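Glutathione S-transferase (Ceriporiopsis subvermispora, PDB 6J3E) probably catalyses the attack of glutathione on electrophilic substrates, as a serine-type member of the glutathione S-transferase family. Local coordinates at residues S84-I89 with V204-I209; V102-P105 with L111-A114; T27-N32 with T210-V215. All blocks are in the same frame, centred on the assembly; numbering follows the deposited sequence.

Contact 1: S84-I89 with V204-I209; sequences SDSAAI and VSYADI. With EDO (1,2-ethanediol), chain D.
Ala87 and Tyr206 are the nearest backbone points of two helix starts, their CA atoms 7.9 Å apart, so it takes a long side chain to bridge the gap. Segment 84-89 leaves a strand at Ser84, turns at Asp85 with a positive phi of 76°, and enters helix 86-96; segment 204-209 opens helix 206-222. Asp85 suits its N-cap position: its OD1 accepts from Ala87 N at 2.9 Å, on the anti side of the carboxylate. At the other start Asp208 OD2 takes the N-H of Ser205 at 2.6 Å, the N3-to-N-cap half of a capping box. Tyr206 spans the space, its ring swung trans to its backbone N (chi1 178°). Ala87, small enough to admit the ring, brings CB to 4.0 Å from Tyr206 CE2. Tyr206 OH arrives 3.1 Å from Ser86 OG, a possible hydrogen bond, though the serine proton could instead serve the ethanediol, whose O2 lies 2.6 Å from Ser86 OG. Lys26 NZ also bonds to Ser86 OG. The ethanediol, probably from the crystallisation liquor, is held by Asn23 and Lys26 as well. Ser86, Asn23 and Lys26 all bind glutathione in this protein, so the diol probably sits in part of the glutathione site, which is without glutathione here. The acidic-residue-plus-Ser turn is characteristic of the thioredoxin-like domain of glutathione transferases, and the Ser-x-x-Asp N-capping box of helix 206-222 recurs in their C-terminal domain.

Contact 2: V102-P105 with L111-A114; sequences VVIP and LHAA
Val103 meets His112 through its backbone: its carbonyl O lies 3.9 Å from His112 NE2, oblique to the ring and too far for a hydrogen bond. That oxygen instead takes the backbone N-H of Tyr206, while the carboxylate of Asp94 holds the N-H groups of Val103 and Ile104, fixing the course of this irregular segment. Ile104 then supplies the greasy surface. With chi1 at -57°, its CG1 stands over one face of the imidazole while CG2, on the far side of CB from the backbone N, comes 3.9 Å from His112 ND1. A beta-branched residue suits this place because both branches lie close to the backbone and can lean on a flat ring. Histidine is apt opposite, since a single ring offers a flat face to Ile104 and two nitrogens to the protein: ND1 bonds to Thr108 O, and NE2 weakly to Ala207 N, a pattern consistent with the proton on ND1. Were this histidine cut back to alanine, Thr108 O and Ala207 N would probably lose these mates, and a gap would be likely to open beside Ile104. The loop thus lies between helix 86-96 and helix 206-222, while helix 109-136 bears His112 and packs with Leu111 of the second subunit.

Contact 3: T27-N32 with T210-V215; sequences TRYTLN and TIVGWV
Tyr29 and Val212 carry the apolar part of this helix-to-helix contact. The methyl CG2 of Val212 sits over one face of the phenol ring, 3.9 Å from the ring centroid and 29° off its normal, a CH-pi interaction displaced toward one side of the ring. Accordingly its closest approach is to Tyr29 CE2, at 3.5 Å. A chi1 of -67° wedges that methyl between the backbone N and carbonyl carbon of Val212. Valine fits because its short branches can meet the ring without pushing the helices apart.

The second kind of contact is with backbone: Tyr29 CE2 lies 3.5 Å from Val212 O and 3.8 Å from Gly213 N. The CA atoms of Tyr29 and Gly213, 7.3 Å apart, are the nearest across the segments, and the tyrosine ring meets bare backbone at Gly213. Hydrogen bonds do not cross between the segments; they run within each helix, as from Leu31 N to Thr27 O. Beyond the pair, Trp25 meets the tyrosine ring, and Phe247 of helix 235-247 packs on Val212. Helix 22-34 of the thioredoxin-like domain here lies against helix 206-222 of the all-helical domain, the interdomain packing characteristic of the glutathione transferase fold.

Overall arrangement
The three contacts are nested along the chain: contact 2, local to the loop before helix 109-136, lies within the span closed by contact 1, which in turn lies within that of contact 3. Contacts 1 and 3, centres 7 Å apart, both use helix 206-222, contact 1 at its first turn, contact 3 nearly two turns further on, and each joins the thioredoxin-like domain to the helical one. The centre of contact 2 is about 8 Å from that of contact 1 and about 14 Å from that of contact 3, which it does not touch. Helix 206-222 thus touches helix 22-34, the start of helix 86-96 and the loop leading to helix 109-136, placing it next to glutathione-binding Ser86.

Contact 1: S84-I89 with V204-I209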
loop_
_atom_site.group_PDB
_atom_site.type_symbol
_atom_site.label_atom_id
_atom_site.label_comp_id
_atom_site.label_asym_id
_atom_site.label_seq_id
_atom_site.Cartn_x
_atom_site.Cartn_y
_atom_site.Cartn_z
ATOM N N SER A 84 -17.384 -8.807 -10.685
ATOM C CA SER A 84 -16.041 -9.047 -11.187
ATOM C C SER A 84 -15.033 -8.334 -10.297
ATOM O O SER A 84 -15.382 -7.418 -9.546
ATOM C CB SER A 84 -15.893 -8.571 -12.631
ATOM O OG SER A 84 -16.021 -7.162 -12.713
ATOM N N ASP A 85 -13.772 -8.764 -10.411
ATOM C CA ASP A 85 -12.645 -8.321 -9.581
ATOM C C ASP A 85 -12.750 -8.981 -8.215
ATOM O O ASP A 85 -13.750 -8.802 -7.505
ATOM C CB ASP A 85 -12.567 -6.787 -9.451
ATOM C CG ASP A 85 -11.319 -6.319 -8.699
ATOM O OD1 ASP A 85 -11.239 -6.547 -7.477
ATOM O OD2 ASP A 85 -10.406 -5.731 -9.331
ATOM N N SER A 86 -11.711 -9.734 -7.839
ATOM C CA SER A 86 -11.776 -10.567 -6.639
ATOM C C SER A 86 -12.021 -9.756 -5.375
ATOM O O SER A 86 -12.670 -10.254 -4.448
ATOM C CB SER A 86 -10.496 -11.393 -6.491
ATOM O OG SER A 86 -9.345 -10.639 -6.818
ATOM N N ALA A 87 -11.511 -8.519 -5.305
ATOM C CA ALA A 87 -11.780 -7.703 -4.125
ATOM C C ALA A 87 -13.256 -7.345 -4.037
ATOM O O ALA A 87 -13.822 -7.305 -2.943
ATOM C CB ALA A 87 -10.920 -6.436 -4.126
ATOM N N ALA A 88 -13.902 -7.098 -5.178
ATOM C CA ALA A 88 -15.336 -6.813 -5.178
ATOM C C ALA A 88 -16.169 -8.068 -4.969
ATOM O O ALA A 88 -17.255 -7.986 -4.398
ATOM C CB ALA A 88 -15.747 -6.134 -6.486
ATOM N N ILE A 89 -15.692 -9.219 -5.452
ATOM C CA ILE A 89 -16.328 -10.495 -5.137
ATOM C C ILE A 89 -16.359 -10.687 -3.627
ATOM O O ILE A 89 -17.382 -11.065 -3.040
ATOM C CB ILE A 89 -15.579 -11.658 -5.818
ATOM C CG1 ILE A 89 -15.306 -11.392 -7.310
ATOM C CG2 ILE A 89 -16.341 -12.956 -5.647
ATOM C CD1 ILE A 89 -16.400 -11.703 -8.187
ATOM N N VAL A 204 -8.865 -14.775 9.981
ATOM C CA VAL A 204 -8.578 -14.674 8.555
ATOM C C VAL A 204 -9.277 -13.458 7.962
ATOM O O VAL A 204 -10.425 -13.145 8.300
ATOM C CB VAL A 204 -9.021 -15.959 7.843
ATOM C CG1 VAL A 204 -9.219 -15.710 6.355
ATOM C CG2 VAL A 204 -8.014 -17.033 8.080
ATOM N N SER A 205 -8.585 -12.767 7.065
ATOM C CA SER A 205 -9.129 -11.614 6.368
ATOM C C SER A 205 -8.845 -11.775 4.884
ATOM O O SER A 205 -8.066 -12.643 4.475
ATOM C CB SER A 205 -8.508 -10.321 6.896
ATOM O OG SER A 205 -7.099 -10.426 6.822
ATOM N N TYR A 206 -9.465 -10.917 4.066
ATOM C CA TYR A 206 -9.190 -10.990 2.629
ATOM C C TYR A 206 -7.733 -10.684 2.322
ATOM O O TYR A 206 -7.230 -11.120 1.283
ATOM C CB TYR A 206 -10.114 -10.053 1.821
ATOM C CG TYR A 206 -9.858 -10.047 0.308
ATOM C CD1 TYR A 206 -10.255 -11.113 -0.502
ATOM C CD2 TYR A 206 -9.224 -8.975 -0.305
ATOM C CE1 TYR A 206 -10.014 -11.105 -1.893
ATOM C CE2 TYR A 206 -8.965 -8.966 -1.696
ATOM C CZ TYR A 206 -9.370 -10.025 -2.476
ATOM O OH TYR A 206 -9.100 -10.006 -3.828
ATOM N N ALA A 207 -7.030 -9.979 3.220
ATOM C CA ALA A 207 -5.627 -9.658 2.953
ATOM C C ALA A 207 -4.763 -10.912 2.988
ATOM O O ALA A 207 -3.826 -11.051 2.194
ATOM C CB ALA A 207 -5.115 -8.611 3.946
ATOM N N ASP A 208 -5.073 -11.826 3.907
ATOM C CA ASP A 208 -4.435 -13.132 3.947
ATOM C C ASP A 208 -4.748 -13.921 2.692
ATOM O O ASP A 208 -3.872 -14.590 2.135
ATOM C CB ASP A 208 -4.914 -13.915 5.175
ATOM C CG ASP A 208 -4.927 -13.077 6.438
ATOM O OD1 ASP A 208 -3.906 -12.407 6.742
ATOM O OD2 ASP A 208 -5.974 -13.080 7.123
ATOM N N ILE A 209 -6.009 -13.881 2.262
ATOM C CA ILE A 209 -6.420 -14.621 1.079
ATOM C C ILE A 209 -5.679 -14.094 -0.131
ATOM O O ILE A 209 -5.254 -14.862 -1.002
ATOM C CB ILE A 209 -7.950 -14.533 0.912
ATOM C CG1 ILE A 209 -8.636 -15.184 2.104
ATOM C CG2 ILE A 209 -8.407 -15.181 -0.395
ATOM C CD1 ILE A 209 -10.133 -15.007 2.131
HETATM C C1 EDO D . -9.470 -9.318 -11.116
HETATM O O1 EDO D . -8.402 -9.205 -12.072
HETATM C C2 EDO D . -8.925 -9.030 -9.725
HETATM O O2 EDO D . -8.423 -10.242 -9.164
#

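Contact 2: V102-P105 with L111-A114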
loop_
_atom_site.group_PDB
_atom_site.type_symbol
_atom_site.label_atom_id
_atom_site.label_comp_id
_atom_site.label_asym_id
_atom_site.label_seq_id
_atom_site.Cartn_x
_atom_site.Cartn_y
_atom_site.Cartn_z
ATOM N N VAL A 102 -16.706 -13.511 7.843
ATOM C CA VAL A 102 -16.382 -12.236 7.209
ATOM C C VAL A 102 -14.911 -12.199 6.817
ATOM O O VAL A 102 -14.036 -12.615 7.591
ATOM C CB VAL A 102 -16.726 -11.081 8.161
ATOM C CG1 VAL A 102 -16.128 -9.780 7.665
ATOM C CG2 VAL A 102 -18.239 -10.951 8.310
ATOM N N VAL A 103 -14.620 -11.702 5.606
ATOM C CA VAL A 103 -13.235 -11.532 5.183
ATOM C C VAL A 103 -12.802 -10.071 5.109
ATOM O O VAL A 103 -11.595 -9.803 5.183
ATOM C CB VAL A 103 -12.938 -12.243 3.846
ATOM C CG1 VAL A 103 -13.187 -13.740 3.967
ATOM C CG2 VAL A 103 -13.710 -11.631 2.701
ATOM N N ILE A 104 -13.721 -9.120 4.994
ATOM C CA ILE A 104 -13.318 -7.713 5.057
ATOM C C ILE A 104 -14.138 -7.001 6.122
ATOM O O ILE A 104 -15.087 -6.282 5.781
ATOM C CB ILE A 104 -13.467 -7.011 3.694
ATOM C CG1 ILE A 104 -12.645 -7.740 2.623
ATOM C CG2 ILE A 104 -13.052 -5.531 3.791
ATOM C CD1 ILE A 104 -12.619 -7.032 1.279
ATOM N N PRO A 105 -13.811 -7.152 7.405
ATOM C CA PRO A 105 -14.564 -6.456 8.459
ATOM C C PRO A 105 -14.625 -4.968 8.177
ATOM O O PRO A 105 -13.638 -4.380 7.709
ATOM C CB PRO A 105 -13.768 -6.757 9.742
ATOM C CG PRO A 105 -12.536 -7.443 9.312
ATOM C CD PRO A 105 -12.747 -8.001 7.952
ATOM N N LEU A 111 -8.572 0.225 4.674
ATOM C CA LEU A 111 -7.217 -0.284 4.844
ATOM C C LEU A 111 -6.941 -1.464 3.927
ATOM O O LEU A 111 -5.819 -1.604 3.412
ATOM C CB LEU A 111 -6.984 -0.680 6.297
ATOM C CG LEU A 111 -6.671 0.517 7.178
ATOM C CD1 LEU A 111 -6.709 0.126 8.656
ATOM C CD2 LEU A 111 -5.310 1.048 6.811
ATOM N N HIS A 112 -7.945 -2.326 3.710
ATOM C CA HIS A 112 -7.794 -3.415 2.743
ATOM C C HIS A 112 -7.547 -2.870 1.347
ATOM O O HIS A 112 -6.653 -3.341 0.630
ATOM C CB HIS A 112 -9.031 -4.312 2.738
ATOM C CG HIS A 112 -8.890 -5.550 3.573
ATOM N ND1 HIS A 112 -9.268 -5.602 4.900
ATOM C CD2 HIS A 112 -8.420 -6.784 3.266
ATOM C CE1 HIS A 112 -9.031 -6.814 5.373
ATOM N NE2 HIS A 112 -8.522 -7.553 4.401
ATOM N N ALA A 113 -8.341 -1.883 0.937
ATOM C CA ALA A 113 -8.152 -1.314 -0.392
ATOM C C ALA A 113 -6.763 -0.722 -0.528
ATOM O O ALA A 113 -6.141 -0.817 -1.595
ATOM C CB ALA A 113 -9.207 -0.249 -0.674
ATOM N N ALA A 114 -6.258 -0.108 0.550
ATOM C CA ALA A 114 -4.889 0.382 0.529
ATOM C C ALA A 114 -3.906 -0.781 0.490
ATOM O O ALA A 114 -2.888 -0.722 -0.207
ATOM C CB ALA A 114 -4.630 1.272 1.739
#

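Contact 3: T27-N32 with T210-V215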
loop_
_atom_site.group_PDB
_atom_site.type_symbol
_atom_site.label_atom_id
_atom_site.label_comp_id
_atom_site.label_asym_id
_atom_site.label_seq_id
_atom_site.Cartn_x
_atom_site.Cartn_y
_atom_site.Cartn_z
ATOM N N THR A 27 -10.463 -15.616 -5.380
ATOM C CA THR A 27 -11.908 -15.814 -5.270
ATOM C C THR A 27 -12.263 -17.267 -4.960
ATOM O O THR A 27 -13.221 -17.527 -4.217
ATOM C CB THR A 27 -12.594 -15.320 -6.546
ATOM O OG1 THR A 27 -12.518 -13.892 -6.571
ATOM C CG2 THR A 27 -14.069 -15.730 -6.603
ATOM N N ARG A 28 -11.501 -18.227 -5.491
ATOM C CA ARG A 28 -11.716 -19.617 -5.110
ATOM C C ARG A 28 -11.464 -19.807 -3.616
ATOM O O ARG A 28 -12.304 -20.364 -2.897
ATOM C CB ARG A 28 -10.823 -20.547 -5.940
ATOM C CG ARG A 28 -11.068 -22.033 -5.671
ATOM C CD ARG A 28 -10.249 -22.957 -6.575
ATOM N NE ARG A 28 -10.599 -22.833 -7.986
ATOM C CZ ARG A 28 -11.645 -23.426 -8.566
ATOM N NH1 ARG A 28 -12.477 -24.184 -7.863
ATOM N NH2 ARG A 28 -11.861 -23.255 -9.864
ATOM N N TYR A 29 -10.309 -19.341 -3.129
ATOM C CA TYR A 29 -10.047 -19.385 -1.695
ATOM C C TYR A 29 -11.210 -18.782 -0.914
ATOM O O TYR A 29 -11.692 -19.377 0.059
ATOM C CB TYR A 29 -8.742 -18.646 -1.371
ATOM C CG TYR A 29 -7.475 -19.490 -1.376
ATOM C CD1 TYR A 29 -7.424 -20.720 -0.720
ATOM C CD2 TYR A 29 -6.323 -19.041 -2.004
ATOM C CE1 TYR A 29 -6.260 -21.481 -0.702
ATOM C CE2 TYR A 29 -5.162 -19.793 -1.995
ATOM C CZ TYR A 29 -5.128 -21.013 -1.345
ATOM O OH TYR A 29 -3.956 -21.761 -1.349
ATOM N N THR A 30 -11.707 -17.620 -1.356
ATOM C CA THR A 30 -12.760 -16.934 -0.609
ATOM C C THR A 30 -14.050 -17.760 -0.572
ATOM O O THR A 30 -14.678 -17.888 0.492
ATOM C CB THR A 30 -12.998 -15.537 -1.201
ATOM O OG1 THR A 30 -11.749 -14.831 -1.263
ATOM C CG2 THR A 30 -13.946 -14.730 -0.322
ATOM N N LEU A 31 -14.445 -18.360 -1.705
ATOM C CA LEU A 31 -15.651 -19.192 -1.714
ATOM C C LEU A 31 -15.469 -20.468 -0.889
ATOM O O LEU A 31 -16.423 -20.935 -0.260
ATOM C CB LEU A 31 -16.044 -19.528 -3.152
ATOM C CG LEU A 31 -16.555 -18.381 -4.030
ATOM C CD1 LEU A 31 -16.458 -18.782 -5.481
ATOM C CD2 LEU A 31 -17.988 -18.018 -3.696
ATOM N N ASN A 32 -14.254 -21.031 -0.865
ATOM C CA ASN A 32 -13.981 -22.211 -0.042
ATOM C C ASN A 32 -13.990 -21.863 1.446
ATOM O O ASN A 32 -14.534 -22.614 2.262
ATOM C CB ASN A 32 -12.639 -22.833 -0.442
ATOM C CG ASN A 32 -12.678 -23.490 -1.822
ATOM O OD1 ASN A 32 -13.742 -23.597 -2.446
ATOM N ND2 ASN A 32 -11.524 -23.950 -2.295
ATOM N N THR A 210 -5.463 -12.774 -0.173
ATOM C CA THR A 210 -4.733 -12.170 -1.285
ATOM C C THR A 210 -3.346 -12.778 -1.428
ATOM O O THR A 210 -2.895 -13.081 -2.541
ATOM C CB THR A 210 -4.623 -10.662 -1.080
ATOM O OG1 THR A 210 -5.930 -10.074 -1.094
ATOM C CG2 THR A 210 -3.775 -10.034 -2.163
ATOM N N ILE A 211 -2.654 -12.973 -0.310
ATOM C CA ILE A 211 -1.283 -13.457 -0.370
ATOM C C ILE A 211 -1.252 -14.905 -0.845
ATOM O O ILE A 211 -0.501 -15.258 -1.760
ATOM C CB ILE A 211 -0.600 -13.263 0.999
ATOM C CG1 ILE A 211 -0.608 -11.772 1.359
ATOM C CG2 ILE A 211 0.809 -13.774 0.969
ATOM C CD1 ILE A 211 -0.122 -11.463 2.738
ATOM N N VAL A 212 -2.090 -15.760 -0.263
ATOM C CA VAL A 212 -2.030 -17.167 -0.650
ATOM C C VAL A 212 -2.523 -17.339 -2.080
ATOM O O VAL A 212 -2.117 -18.278 -2.776
ATOM C CB VAL A 212 -2.814 -18.042 0.349
ATOM C CG1 VAL A 212 -2.109 -18.042 1.708
ATOM C CG2 VAL A 212 -4.230 -17.538 0.479
ATOM N N GLY A 213 -3.387 -16.440 -2.550
ATOM C CA GLY A 213 -3.755 -16.470 -3.953
ATOM C C GLY A 213 -2.538 -16.395 -4.853
ATOM O O GLY A 213 -2.342 -17.237 -5.740
ATOM N N TRP A 214 -1.688 -15.397 -4.623
ATOM C CA TRP A 214 -0.562 -15.224 -5.522
ATOM C C TRP A 214 0.522 -16.253 -5.239
ATOM O O TRP A 214 1.203 -16.692 -6.170
ATOM C CB TRP A 214 -0.033 -13.788 -5.428
ATOM C CG TRP A 214 -0.983 -12.797 -6.026
ATOM C CD1 TRP A 214 -2.100 -12.261 -5.427
ATOM C CD2 TRP A 214 -0.933 -12.239 -7.346
ATOM N NE1 TRP A 214 -2.743 -11.409 -6.297
ATOM C CE2 TRP A 214 -2.052 -11.376 -7.482
ATOM C CE3 TRP A 214 -0.062 -12.385 -8.429
ATOM C CZ2 TRP A 214 -2.313 -10.662 -8.660
ATOM C CZ3 TRP A 214 -0.320 -11.675 -9.592
ATOM C CH2 TRP A 214 -1.442 -10.824 -9.700
ATOM N N VAL A 215 0.668 -16.680 -3.982
ATOM C CA VAL A 215 1.716 -17.640 -3.660
ATOM C C VAL A 215 1.375 -19.008 -4.231
ATOM O O VAL A 215 2.249 -19.697 -4.770
ATOM C CB VAL A 215 1.962 -17.696 -2.141
ATOM C CG1 VAL A 215 2.903 -18.843 -1.789
ATOM C CG2 VAL A 215 2.563 -16.405 -1.685
#